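Local coordinates for protein glutathione S-transferase 5 (Caenorhabditis elegans, PDB 1ZL9) that conjugates reduced glutathione to a broad range of hydrophobic electrophiles, both foreign and endogenous, as a sigma-class glutathione transferase, at residues 7-12 and 37-42; 46-49 and 54-57; 17-22 and 27-32. All coordinates share one frame; numbering follows the deposited sequence.

Contact 1: 7-12 and 37-42; sequences TYFNGR and EQWPAL. With GSH (glutathione), chain C.
Phe9 and Trp39 meet because their first torsions differ: Phe9 sets CG opposite its carbonyl carbon (chi1 -61°), which carries the far end of the ring toward the helix, while Trp39 turns CG away from its own backbone N (chi1 175°) and presents the indole broadside. The result is a T-shaped pair. The rim of Phe9 at CE1 and CZ comes up against one face of the indole, CE1 lying 3.8 Å from Trp39 CG. The phenyl centroid sits 5.0 Å from that of the five-membered indole ring, with the planes at 83°. Beside this pair Thr7 CG2 touches Leu42 CD1 at 4.3 Å, a looser apolar contact.

In the thioredoxin-like N-terminal domain of glutathione transferases, the end of strand 4-9 and helix 39-44 border the glutathione site, and here both aromatic residues line it. Trp39 NE1 donates to GSH O32 over 3.1 Å in a bent hydrogen bond, the oxygen lying near the indole plane at its edge. Lys43 also bonds to the ligand. One face of Trp39 thus takes the phenyl rim while its N-H edge remains available to the glycyl carboxylate. Next to CZ on the same phenyl ring, Phe9 CE2 lies 3.7 Å from GSH SG2, and Leu53 packs against both aromatic side chains.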
loop_
_atom_site.group_PDB
_atom_site.type_symbol
_atom_site.label_atom_id
_atom_site.label_comp_id
_atom_site.label_asym_id
_atom_site.label_seq_id
_atom_site.Cartn_x
_atom_site.Cartn_y
_atom_site.Cartn_z
ATOM N N THR A 7 -2.551 -9.663 16.300
ATOM C CA THR A 7 -2.541 -8.691 17.393
ATOM C C THR A 7 -2.988 -7.354 16.859
ATOM O O THR A 7 -2.398 -6.812 15.918
ATOM C CB THR A 7 -1.166 -8.589 17.929
ATOM O OG1 THR A 7 -0.813 -9.842 18.492
ATOM C CG2 THR A 7 -1.112 -7.598 19.004
ATOM N N TYR A 8 -4.097 -6.867 17.411
ATOM C CA TYR A 8 -4.600 -5.552 17.067
ATOM C C TYR A 8 -5.352 -5.001 18.278
ATOM O O TYR A 8 -5.419 -5.666 19.278
ATOM C CB TYR A 8 -5.489 -5.641 15.801
ATOM C CG TYR A 8 -5.916 -4.324 15.204
ATOM C CD1 TYR A 8 -4.996 -3.422 14.752
ATOM C CD2 TYR A 8 -7.294 -3.935 15.137
ATOM C CE1 TYR A 8 -5.389 -2.211 14.209
ATOM C CE2 TYR A 8 -7.668 -2.726 14.625
ATOM C CZ TYR A 8 -6.733 -1.864 14.151
ATOM O OH TYR A 8 -7.124 -0.631 13.613
ATOM N N PHE A 9 -5.813 -3.763 18.200
ATOM C CA PHE A 9 -6.694 -3.168 19.212
ATOM C C PHE A 9 -8.085 -3.826 19.251
ATOM O O PHE A 9 -8.451 -4.631 18.361
ATOM C CB PHE A 9 -6.782 -1.670 18.993
ATOM C CG PHE A 9 -5.456 -1.010 19.121
ATOM C CD1 PHE A 9 -4.818 -0.978 20.356
ATOM C CD2 PHE A 9 -4.795 -0.510 17.998
ATOM C CE1 PHE A 9 -3.525 -0.402 20.482
ATOM C CE2 PHE A 9 -3.531 0.047 18.118
ATOM C CZ PHE A 9 -2.898 0.116 19.332
ATOM N N ASN A 10 -8.790 -3.581 20.342
ATOM C CA ASN A 10 -10.152 -4.036 20.490
ATOM C C ASN A 10 -11.105 -3.189 19.653
ATOM O O ASN A 10 -11.814 -2.335 20.166
ATOM C CB ASN A 10 -10.626 -4.020 21.948
ATOM C CG ASN A 10 -11.964 -4.698 22.083
ATOM O OD1 ASN A 10 -12.355 -5.547 21.227
ATOM N ND2 ASN A 10 -12.713 -4.320 23.116
ATOM N N GLY A 11 -11.124 -3.478 18.365
ATOM C CA GLY A 11 -11.958 -2.752 17.424
ATOM C C GLY A 11 -11.786 -3.413 16.071
ATOM O O GLY A 11 -10.916 -4.315 15.897
ATOM N N ARG A 12 -12.616 -2.995 15.135
ATOM C CA ARG A 12 -12.592 -3.514 13.769
ATOM C C ARG A 12 -11.345 -2.998 13.070
ATOM O O ARG A 12 -10.336 -3.722 12.932
ATOM C CB ARG A 12 -13.907 -3.140 13.043
ATOM C CG ARG A 12 -15.077 -3.983 13.582
ATOM C CD ARG A 12 -16.383 -3.753 12.877
ATOM N NE ARG A 12 -16.639 -2.349 12.777
ATOM C CZ ARG A 12 -17.026 -1.582 13.774
ATOM N NH1 ARG A 12 -17.347 -2.090 14.925
ATOM N NH2 ARG A 12 -17.122 -0.287 13.596
ATOM N N GLU A 37 -3.881 -0.553 28.336
ATOM C CA GLU A 37 -2.929 -0.766 29.465
ATOM C C GLU A 37 -1.698 -1.616 29.058
ATOM O O GLU A 37 -0.594 -1.482 29.642
ATOM C CB GLU A 37 -3.598 -1.444 30.673
ATOM C CG GLU A 37 -4.579 -0.585 31.453
ATOM C CD GLU A 37 -6.007 -0.621 30.910
ATOM O OE1 GLU A 37 -6.789 0.259 31.372
ATOM O OE2 GLU A 37 -6.360 -1.509 30.054
ATOM N N GLN A 38 -1.933 -2.502 28.087
ATOM C CA GLN A 38 -0.898 -3.421 27.571
ATOM C C GLN A 38 0.008 -2.698 26.565
ATOM O O GLN A 38 1.217 -3.002 26.473
ATOM C CB GLN A 38 -1.540 -4.668 26.862
ATOM C CG GLN A 38 -2.145 -5.763 27.816
ATOM C CD GLN A 38 -2.891 -6.899 27.075
ATOM O OE1 GLN A 38 -3.720 -6.655 26.207
ATOM N NE2 GLN A 38 -2.562 -8.128 27.418
ATOM N N TRP A 39 -0.595 -1.753 25.823
ATOM C CA TRP A 39 -0.020 -1.250 24.551
ATOM C C TRP A 39 1.402 -0.602 24.733
ATOM O O TRP A 39 2.423 -1.228 24.308
ATOM C CB TRP A 39 -1.035 -0.357 23.734
ATOM C CG TRP A 39 -0.401 0.252 22.501
ATOM C CD1 TRP A 39 -0.363 1.578 22.134
ATOM C CD2 TRP A 39 0.344 -0.441 21.530
ATOM N NE1 TRP A 39 0.381 1.734 20.990
ATOM C CE2 TRP A 39 0.836 0.507 20.607
ATOM C CE3 TRP A 39 0.681 -1.770 21.351
ATOM C CZ2 TRP A 39 1.623 0.159 19.539
ATOM C CZ3 TRP A 39 1.470 -2.106 20.281
ATOM C CH2 TRP A 39 1.908 -1.143 19.376
ATOM N N PRO A 40 1.482 0.604 25.316
ATOM C CA PRO A 40 2.793 1.195 25.723
ATOM C C PRO A 40 3.843 0.173 26.133
ATOM O O PRO A 40 5.048 0.194 25.758
ATOM C CB PRO A 40 2.387 2.073 26.898
ATOM C CG PRO A 40 1.043 2.710 26.371
ATOM C CD PRO A 40 0.374 1.578 25.549
ATOM N N ALA A 41 3.360 -0.778 26.929
ATOM C CA ALA A 41 4.174 -1.913 27.247
ATOM C C ALA A 41 4.712 -2.848 26.161
ATOM O O ALA A 41 5.921 -3.153 26.119
ATOM C CB ALA A 41 3.984 -2.500 28.666
ATOM N N LEU A 42 3.788 -3.260 25.268
ATOM C CA LEU A 42 4.093 -4.041 24.094
ATOM C C LEU A 42 4.901 -3.159 23.089
ATOM O O LEU A 42 5.830 -3.614 22.428
ATOM C CB LEU A 42 2.762 -4.572 23.493
ATOM C CG LEU A 42 2.805 -5.630 22.391
ATOM C CD1 LEU A 42 1.467 -6.289 22.172
ATOM C CD2 LEU A 42 3.280 -5.043 21.109
HETATM N N1 GSH C . 0.268 1.478 7.372
HETATM C CA1 GSH C . -0.331 0.979 8.564
HETATM C C1 GSH C . -1.066 -0.283 8.362
HETATM O O11 GSH C . -0.982 -1.325 9.199
HETATM O O12 GSH C . -1.909 -0.313 7.387
HETATM C CB1 GSH C . -0.610 1.834 9.760
HETATM C CG1 GSH C . -0.568 1.130 11.127
HETATM C CD1 GSH C . -1.087 2.073 12.195
HETATM O OE1 GSH C . -1.218 3.382 11.860
HETATM N N2 GSH C . -1.349 1.634 13.428
HETATM C CA2 GSH C . -1.987 2.459 14.411
HETATM C C2 GSH C . -1.193 2.317 15.677
HETATM O O2 GSH C . -0.732 1.055 15.939
HETATM C CB2 GSH C . -3.392 1.877 14.508
HETATM S SG2 GSH C . -4.318 2.762 15.778
HETATM N N3 GSH C . -1.010 3.310 16.514
HETATM C CA3 GSH C . -0.420 3.187 17.849
HETATM C C3 GSH C . 1.005 3.680 17.853
HETATM O O31 GSH C . 1.556 4.156 16.656
HETATM O O32 GSH C . 1.773 3.647 18.919
#

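Contact 2: 46-49 and 54-57; sequences CAAP and PFLE
Ala47, Ala48 and Pro49 form a shallow surface, lined by two alanine methyls and a proline CD, against which the ring of Phe55 rests. The contact belongs to the thioredoxin-like N-terminal domain, where the chain leaves helix 39-44 through a Schellman motif at Cys46 and, a few residues later, enters strand 55-58 just after the cis-proline Pro54, a residue of the glutathione pocket. Phe55 is the bump. Its CG stands between the backbone N and the carbonyl carbon (chi1 69°), and the ring stands out from strand 55-58 toward the loop. The hollow that receives it is built of small groups: Ala48 CB packs against the ring at CD2 and CE2, 3.7 Å from Phe55 CD2, and Ala47 CB approaches its far end, 4.2 Å from Phe55 CZ. The contact is spread over three residues of the loop, with Ala48 nearest.

Beside the ring lie Thr7 of strand 4-9 and Lys62 of strand 61-64, on the two flanking strands. Pro49 crosses Phe55 at about a right angle, its CD meeting Phe55 CB at 4.1 Å.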
loop_
_atom_site.group_PDB
_atom_site.type_symbol
_atom_site.label_atom_id
_atom_site.label_comp_id
_atom_site.label_asym_id
_atom_site.label_seq_id
_atom_site.Cartn_x
_atom_site.Cartn_y
_atom_site.Cartn_z
ATOM N N CYS A 46 9.536 -3.492 21.464
ATOM C CA CYS A 46 9.701 -3.730 20.032
ATOM C C CYS A 46 9.021 -5.024 19.635
ATOM O O CYS A 46 9.579 -5.804 18.867
ATOM C CB CYS A 46 11.184 -3.762 19.618
ATOM S SG CYS A 46 12.156 -2.316 20.178
ATOM N N ALA A 47 7.826 -5.298 20.151
ATOM C CA ALA A 47 7.137 -6.473 19.641
ATOM C C ALA A 47 6.862 -6.168 18.151
ATOM O O ALA A 47 7.351 -6.862 17.277
ATOM C CB ALA A 47 5.860 -6.797 20.427
ATOM N N ALA A 48 6.190 -5.069 17.862
ATOM C CA ALA A 48 5.725 -4.828 16.502
ATOM C C ALA A 48 6.883 -4.427 15.579
ATOM O O ALA A 48 7.643 -3.534 15.921
ATOM C CB ALA A 48 4.636 -3.755 16.537
ATOM N N PRO A 49 7.014 -5.057 14.419
ATOM C CA PRO A 49 8.079 -4.714 13.466
ATOM C C PRO A 49 8.284 -3.224 13.208
ATOM O O PRO A 49 9.429 -2.757 13.138
ATOM C CB PRO A 49 7.633 -5.428 12.183
ATOM C CG PRO A 49 6.972 -6.667 12.711
ATOM C CD PRO A 49 6.201 -6.186 13.916
ATOM N N PRO A 54 -1.948 -3.380 13.026
ATOM C CA PRO A 54 -1.791 -4.801 13.383
ATOM C C PRO A 54 -0.472 -5.458 13.029
ATOM O O PRO A 54 0.312 -4.930 12.230
ATOM C CB PRO A 54 -2.904 -5.462 12.536
ATOM C CG PRO A 54 -2.942 -4.604 11.298
ATOM C CD PRO A 54 -2.724 -3.224 11.784
ATOM N N PHE A 55 -0.199 -6.593 13.662
ATOM C CA PHE A 55 0.788 -7.518 13.148
ATOM C C PHE A 55 0.297 -8.923 13.373
ATOM O O PHE A 55 -0.543 -9.171 14.238
ATOM C CB PHE A 55 2.215 -7.270 13.688
ATOM C CG PHE A 55 2.392 -7.587 15.142
ATOM C CD1 PHE A 55 2.695 -8.873 15.560
ATOM C CD2 PHE A 55 2.244 -6.606 16.082
ATOM C CE1 PHE A 55 2.877 -9.152 16.947
ATOM C CE2 PHE A 55 2.449 -6.846 17.425
ATOM C CZ PHE A 55 2.781 -8.119 17.868
ATOM N N LEU A 56 0.746 -9.815 12.499
ATOM C CA LEU A 56 0.324 -11.193 12.501
ATOM C C LEU A 56 1.549 -12.024 12.846
ATOM O O LEU A 56 2.631 -11.752 12.354
ATOM C CB LEU A 56 -0.164 -11.605 11.126
ATOM C CG LEU A 56 -0.466 -13.068 10.900
ATOM C CD1 LEU A 56 -1.804 -13.369 11.549
ATOM C CD2 LEU A 56 -0.484 -13.467 9.426
ATOM N N GLU A 57 1.363 -13.001 13.698
ATOM C CA GLU A 57 2.408 -14.018 13.931
ATOM C C GLU A 57 2.052 -15.359 13.282
ATOM O O GLU A 57 0.924 -15.860 13.445
ATOM C CB GLU A 57 2.602 -14.180 15.419
ATOM C CG GLU A 57 3.420 -13.095 16.054
ATOM C CD GLU A 57 3.291 -13.145 17.598
ATOM O OE1 GLU A 57 2.316 -12.630 18.201
ATOM O OE2 GLU A 57 4.161 -13.747 18.215
#

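Contact 3: 17-22 and 27-32; sequences VSRQIF and QQYEDN
Phe22 O, on helix 16-25, accepts a bond from Gln27 N (2.9 Å, 161° at the hydrogen), and from this junction the chain runs back along the helix until Arg19 and Asp31 stand 7.8 Å apart at their CA atoms. This is the return half of the beta-alpha-beta unit of strand 4-9, helix 16-25 and strand 30-34, part of the thioredoxin-like fold.

Phe22 and Tyr29 form an offset stack, their planes 17° apart and centroids 4.4 Å apart. Phe22 CD2 lies over the Tyr29 face near its rim, 3.4 Å from Tyr29 CG, while Tyr29 CB sits above the centre of the phenyl ring in a CH-pi contact. Gln27 CG comes against the phenyl ring obliquely at CD1. Beyond the stack, Tyr29 OH reaches Arg19 CB, and a water links the hydroxyl to Arg19 O.

Arg19 is extended from CG to NE, and its guanidinium passes the tyrosine to reach Asp31. The salt bridge from Arg19 NE to Asp31 OD1 (2.8 Å) lies close to the guanidinium plane and meets the syn side of the carboxylate, somewhat out of the carboxylate plane. Arg19 NH1 also pairs with Glu16 and bonds to Gly11 O, while Asp31 OD2 pairs with Arg33; this shared network probably favours the charged forms. A second water accepts from Arg19 NH2 over 3.0 Å and lies 2.6 Å from Asp31 OD1.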
loop_
_atom_site.group_PDB
_atom_site.type_symbol
_atom_site.label_atom_id
_atom_site.label_comp_id
_atom_site.label_asym_id
_atom_site.label_seq_id
_atom_site.Cartn_x
_atom_site.Cartn_y
_atom_site.Cartn_z
ATOM N N VAL A 17 -10.265 -6.910 8.431
ATOM C CA VAL A 17 -10.305 -7.687 7.193
ATOM C C VAL A 17 -9.618 -9.073 7.305
ATOM O O VAL A 17 -10.105 -10.082 6.739
ATOM C CB VAL A 17 -9.828 -6.891 5.980
ATOM C CG1 VAL A 17 -8.365 -6.573 6.023
ATOM C CG2 VAL A 17 -10.143 -7.648 4.669
ATOM N N SER A 18 -8.513 -9.101 8.046
ATOM C CA SER A 18 -7.800 -10.335 8.326
ATOM C C SER A 18 -8.669 -11.266 9.130
ATOM O O SER A 18 -8.720 -12.456 8.874
ATOM C CB SER A 18 -6.452 -10.005 8.983
ATOM O OG SER A 18 -5.633 -9.388 8.016
ATOM N N ARG A 19 -9.386 -10.740 10.119
ATOM C CA ARG A 19 -10.286 -11.574 10.895
ATOM C C ARG A 19 -11.365 -12.188 9.985
ATOM O O ARG A 19 -11.769 -13.332 10.161
ATOM C CB ARG A 19 -10.979 -10.749 11.984
ATOM C CG ARG A 19 -10.055 -10.029 12.954
ATOM C CD ARG A 19 -10.821 -9.602 14.188
ATOM N NE ARG A 19 -10.025 -8.866 15.142
ATOM C CZ ARG A 19 -9.984 -7.558 15.247
ATOM N NH1 ARG A 19 -10.733 -6.791 14.483
ATOM N NH2 ARG A 19 -9.223 -7.008 16.178
ATOM N N GLN A 20 -11.816 -11.423 9.014
ATOM C CA GLN A 20 -12.878 -11.882 8.105
ATOM C C GLN A 20 -12.365 -12.903 7.090
ATOM O O GLN A 20 -13.072 -13.816 6.714
ATOM C CB GLN A 20 -13.571 -10.717 7.436
ATOM C CG GLN A 20 -14.430 -9.911 8.466
ATOM C CD GLN A 20 -15.378 -8.900 7.848
ATOM O OE1 GLN A 20 -15.682 -8.978 6.670
ATOM N NE2 GLN A 20 -15.915 -8.005 8.677
ATOM N N ILE A 21 -11.116 -12.746 6.671
ATOM C CA ILE A 21 -10.478 -13.754 5.840
ATOM C C ILE A 21 -10.403 -15.061 6.589
ATOM O O ILE A 21 -10.774 -16.122 6.071
ATOM C CB ILE A 21 -9.064 -13.296 5.400
ATOM C CG1 ILE A 21 -9.170 -12.159 4.403
ATOM C CG2 ILE A 21 -8.222 -14.447 4.919
ATOM C CD1 ILE A 21 -7.835 -11.402 4.129
ATOM N N PHE A 22 -9.937 -15.011 7.818
ATOM C CA PHE A 22 -9.935 -16.215 8.630
ATOM C C PHE A 22 -11.334 -16.810 8.833
ATOM O O PHE A 22 -11.494 -18.058 8.769
ATOM C CB PHE A 22 -9.364 -15.982 10.018
ATOM C CG PHE A 22 -7.873 -15.798 10.078
ATOM C CD1 PHE A 22 -6.980 -16.713 9.510
ATOM C CD2 PHE A 22 -7.361 -14.715 10.766
ATOM C CE1 PHE A 22 -5.627 -16.538 9.610
ATOM C CE2 PHE A 22 -5.981 -14.553 10.914
ATOM C CZ PHE A 22 -5.108 -15.437 10.338
ATOM N N GLN A 27 -10.594 -20.748 9.395
ATOM C CA GLN A 27 -9.280 -20.996 9.946
ATOM C C GLN A 27 -9.220 -20.520 11.346
ATOM O O GLN A 27 -9.511 -19.328 11.618
ATOM C CB GLN A 27 -8.237 -20.224 9.171
ATOM C CG GLN A 27 -6.840 -20.303 9.742
ATOM C CD GLN A 27 -6.229 -21.626 9.447
ATOM O OE1 GLN A 27 -5.623 -22.208 10.324
ATOM N NE2 GLN A 27 -6.459 -22.136 8.223
ATOM N N GLN A 28 -8.817 -21.408 12.253
ATOM C CA GLN A 28 -8.593 -21.021 13.645
ATOM C C GLN A 28 -7.373 -20.088 13.763
ATOM O O GLN A 28 -6.352 -20.252 13.075
ATOM C CB GLN A 28 -8.353 -22.265 14.481
ATOM C CG GLN A 28 -8.148 -22.010 15.950
ATOM C CD GLN A 28 -8.306 -23.259 16.795
ATOM O OE1 GLN A 28 -9.462 -23.695 17.067
ATOM N NE2 GLN A 28 -7.160 -23.879 17.175
ATOM N N TYR A 29 -7.499 -19.119 14.643
ATOM C CA TYR A 29 -6.442 -18.150 14.925
ATOM C C TYR A 29 -6.670 -17.601 16.329
ATOM O O TYR A 29 -7.787 -17.632 16.897
ATOM C CB TYR A 29 -6.381 -17.054 13.827
ATOM C CG TYR A 29 -7.525 -16.058 13.901
ATOM C CD1 TYR A 29 -8.828 -16.392 13.503
ATOM C CD2 TYR A 29 -7.313 -14.797 14.405
ATOM C CE1 TYR A 29 -9.861 -15.447 13.615
ATOM C CE2 TYR A 29 -8.326 -13.865 14.506
ATOM C CZ TYR A 29 -9.585 -14.194 14.141
ATOM O OH TYR A 29 -10.558 -13.242 14.270
ATOM N N GLU A 30 -5.633 -17.061 16.900
ATOM C CA GLU A 30 -5.790 -16.308 18.133
ATOM C C GLU A 30 -6.048 -14.834 17.805
ATOM O O GLU A 30 -5.216 -14.158 17.198
ATOM C CB GLU A 30 -4.554 -16.399 19.019
ATOM C CG GLU A 30 -4.833 -15.629 20.313
ATOM C CD GLU A 30 -3.746 -15.732 21.344
ATOM O OE1 GLU A 30 -3.749 -14.857 22.305
ATOM O OE2 GLU A 30 -2.913 -16.672 21.172
ATOM N N ASP A 31 -7.209 -14.349 18.217
ATOM C CA ASP A 31 -7.626 -12.946 18.048
ATOM C C ASP A 31 -7.181 -12.176 19.274
ATOM O O ASP A 31 -7.895 -12.117 20.233
ATOM C CB ASP A 31 -9.124 -12.849 17.897
ATOM C CG ASP A 31 -9.593 -11.453 17.432
ATOM O OD1 ASP A 31 -8.756 -10.640 16.875
ATOM O OD2 ASP A 31 -10.818 -11.166 17.579
ATOM N N ASN A 32 -5.953 -11.667 19.238
ATOM C CA ASN A 32 -5.330 -10.993 20.358
ATOM C C ASN A 32 -5.582 -9.524 20.315
ATOM O O ASN A 32 -4.964 -8.786 19.537
ATOM C CB ASN A 32 -3.813 -11.296 20.380
ATOM C CG ASN A 32 -3.096 -10.666 21.568
ATOM O OD1 ASN A 32 -3.624 -10.675 22.663
ATOM N ND2 ASN A 32 -1.863 -10.167 21.351
HETATM O O HOH W 1 -12.596 -13.955 12.708
HETATM O O HOH W 2 -6.996 -8.720 17.186
#

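All three contacts are partly buried, but contact 3 lies deeper, about 13 Å from the chain centre to its own centre against about 18 Å for the others. It joins helix 16-25 to strand 30-34; contact 1 takes only strand 4-9 from that beta-alpha-beta unit, pairing it with helix 39-44, and is probably linked to contact 3 by Tyr8 N to Asn32 O. Contacts 1 and 2 sit on neighbouring strands, probably joined by Thr7 N to Phe55 O. Chemistry follows place: contact 2 is apolar packing beside the ligand site, contact 1 adds a direct bond to glutathione, and contact 3, with the largest buried area, combines stacked rings, salt bridge and waters.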